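Local coordinates for protein ESSB (Geobacillus thermodenitrificans, PDB 4ANO) that is an integral membrane component of the type VII secretion system, seen here as its cytoplasmic fragment, and probably takes part in protein secretion, at residues A[52-57]-A[126-131]. Sequence-based numbering, arbitrary orientation.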
loop_
_atom_site.group_PDB
_atom_site.type_symbol
_atom_site.label_atom_id
_atom_site.label_comp_id
_atom_site.label_asym_id
_atom_site.label_seq_id
_atom_site.Cartn_x
_atom_site.Cartn_y
_atom_site.Cartn_z
ATOM N N ILE A 52 9.583 -4.341 -10.946
ATOM C CA ILE A 52 8.700 -3.324 -11.526
ATOM C C ILE A 52 9.612 -2.291 -12.089
ATOM O O ILE A 52 10.534 -1.846 -11.390
ATOM C CB ILE A 52 7.781 -2.694 -10.407
ATOM C CG1 ILE A 52 6.740 -3.723 -9.980
ATOM C CG2 ILE A 52 7.067 -1.470 -10.972
ATOM C CD1 ILE A 52 5.899 -3.188 -8.870
ATOM N N VAL A 53 9.442 -1.988 -13.355
ATOM C CA VAL A 53 10.294 -1.007 -14.074
ATOM C C VAL A 53 9.616 0.386 -13.870
ATOM O O VAL A 53 8.367 0.468 -13.858
ATOM C CB VAL A 53 10.448 -1.410 -15.569
ATOM C CG1 VAL A 53 10.956 -0.207 -16.491
ATOM C CG2 VAL A 53 11.397 -2.652 -15.769
ATOM N N ARG A 54 10.432 1.435 -13.645
ATOM C CA ARG A 54 9.978 2.825 -13.504
ATOM C C ARG A 54 10.818 3.668 -14.398
ATOM O O ARG A 54 12.041 3.617 -14.295
ATOM C CB ARG A 54 10.106 3.359 -12.061
ATOM C CG ARG A 54 9.285 2.562 -11.074
ATOM C CD ARG A 54 9.269 3.106 -9.600
ATOM N NE ARG A 54 8.546 2.160 -8.689
ATOM C CZ ARG A 54 8.820 0.890 -8.443
ATOM N NH1 ARG A 54 9.853 0.175 -8.986
ATOM N NH2 ARG A 54 8.010 0.247 -7.644
ATOM N N ASP A 55 10.173 4.384 -15.322
ATOM C CA ASP A 55 10.915 5.302 -16.168
ATOM C C ASP A 55 10.575 6.697 -15.730
ATOM O O ASP A 55 9.463 6.917 -15.304
ATOM C CB ASP A 55 10.524 5.089 -17.595
ATOM C CG ASP A 55 11.044 3.749 -18.099
ATOM O OD1 ASP A 55 12.265 3.473 -17.919
ATOM O OD2 ASP A 55 10.236 3.015 -18.687
ATOM N N ILE A 56 11.547 7.581 -15.749
ATOM C CA ILE A 56 11.377 8.919 -15.058
ATOM C C ILE A 56 11.730 9.971 -16.170
ATOM O O ILE A 56 12.758 9.894 -16.808
ATOM C CB ILE A 56 12.396 9.090 -13.934
ATOM C CG1 ILE A 56 12.075 8.186 -12.753
ATOM C CG2 ILE A 56 12.344 10.519 -13.355
ATOM C CD1 ILE A 56 12.811 7.026 -12.761
ATOM N N ASP A 57 10.892 10.984 -16.318
ATOM C CA ASP A 57 11.209 12.081 -17.237
ATOM C C ASP A 57 11.092 13.366 -16.455
ATOM O O ASP A 57 9.985 13.735 -16.040
ATOM C CB ASP A 57 10.237 12.236 -18.405
ATOM C CG ASP A 57 10.758 13.278 -19.427
ATOM O OD1 ASP A 57 11.959 13.219 -19.845
ATOM O OD2 ASP A 57 9.971 14.123 -19.874
ATOM N N LEU A 126 3.646 0.534 -6.418
ATOM C CA LEU A 126 3.764 1.148 -7.648
ATOM C C LEU A 126 4.554 2.442 -7.552
ATOM O O LEU A 126 5.696 2.516 -8.029
ATOM C CB LEU A 126 2.385 1.430 -8.267
ATOM C CG LEU A 126 1.692 0.099 -8.642
ATOM C CD1 LEU A 126 0.231 0.237 -8.802
ATOM C CD2 LEU A 126 2.335 -0.437 -9.947
ATOM N N HIS A 127 3.972 3.438 -6.946
ATOM C CA HIS A 127 4.656 4.730 -6.747
ATOM C C HIS A 127 5.405 4.745 -5.391
ATOM O O HIS A 127 4.876 4.266 -4.403
ATOM C CB HIS A 127 3.673 5.869 -6.712
ATOM C CG HIS A 127 4.321 7.180 -6.355
ATOM N ND1 HIS A 127 5.160 7.856 -7.207
ATOM C CD2 HIS A 127 4.385 7.818 -5.178
ATOM C CE1 HIS A 127 5.675 8.901 -6.587
ATOM N NE2 HIS A 127 5.179 8.935 -5.358
ATOM N N VAL A 128 6.626 5.316 -5.386
ATOM C CA VAL A 128 7.391 5.452 -4.110
ATOM C C VAL A 128 7.928 6.866 -4.085
ATOM O O VAL A 128 8.221 7.448 -5.139
ATOM C CB VAL A 128 8.541 4.458 -4.173
ATOM C CG1 VAL A 128 9.372 4.597 -2.980
ATOM C CG2 VAL A 128 7.981 2.947 -4.170
ATOM N N GLY A 129 7.814 7.512 -2.885
ATOM C CA GLY A 129 8.419 8.876 -2.683
ATOM C C GLY A 129 9.922 8.837 -2.413
ATOM O O GLY A 129 10.556 7.791 -2.210
ATOM N N VAL A 130 10.511 10.030 -2.585
ATOM C CA VAL A 130 11.914 10.244 -2.306
ATOM C C VAL A 130 12.085 11.333 -1.335
ATOM O O VAL A 130 11.586 12.448 -1.492
ATOM C CB VAL A 130 12.675 10.614 -3.610
ATOM C CG1 VAL A 130 14.200 10.717 -3.343
ATOM C CG2 VAL A 130 12.375 9.536 -4.651
ATOM N N LYS A 131 12.747 10.974 -0.236
ATOM C CA LYS A 131 12.954 11.999 0.816
ATOM C C LYS A 131 13.525 13.313 0.326
ATOM O O LYS A 131 14.538 13.337 -0.392
ATOM C CB LYS A 131 13.763 11.373 1.941
ATOM C CG LYS A 131 13.735 12.226 3.304
ATOM C CD LYS A 131 14.744 11.594 4.313
ATOM C CE LYS A 131 15.223 12.558 5.426
ATOM N NZ LYS A 131 14.321 13.721 5.697
#
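Arg54 reaches from the edge strand 53-58 to the main-chain oxygen of Leu126, and nearly everything that joins 52-57 to 126-131 happens around its guanidinium. NE gives the main hydrogen bond, 2.9 Å to Leu126 O, with an N-H...O angle of 145°. The donor sits almost on the line of the carbonyl bond (C=O...NE 166°), while the oxygen lies at the guanidinium edge but tilted 21° out of its plane. NH2 adds a weak hydrogen bond to the same oxygen at 3.3 Å, making an uneven fork. The side chain gets there because CG stands beside the backbone N and the chain then runs extended from CG to NE, straight off the strand.

The tight part is this buried grip of NE and NH2 on Leu126 O. Ile52 covers one face of the guanidinium from within the same segment, its CG2 3.6 Å above the plane and offset toward the rim, whereas Val128 CG2 is a looser, oblique neighbour, 4.4 Å from Arg54 NH2. Leu126 turns its side chain onto Ile67 of the neighbouring strand 62-68, which Ile52 also touches. Toward Asp57 and Lys131 the two segments part: Val53, Asp55 and Asp57 face the other side of the strand, where Asp55 is salt-bridged to Lys68 and Lys46, and the exposed Asp57 marks the solvent side.

The contact thus ties the four-stranded antiparallel sheet to the irregular segment that follows strand 123-125 in the YukC-family cytoplasmic domain. NH2 also makes a salt bridge to Asp49, which sets a negative charge against the buried guanidinium and, with the Leu126 bond, limits rotation of its head. The guanidinium is balanced by Asp49 and directed by the Leu126 carbonyl, a polar clasp in a largely aliphatic junction.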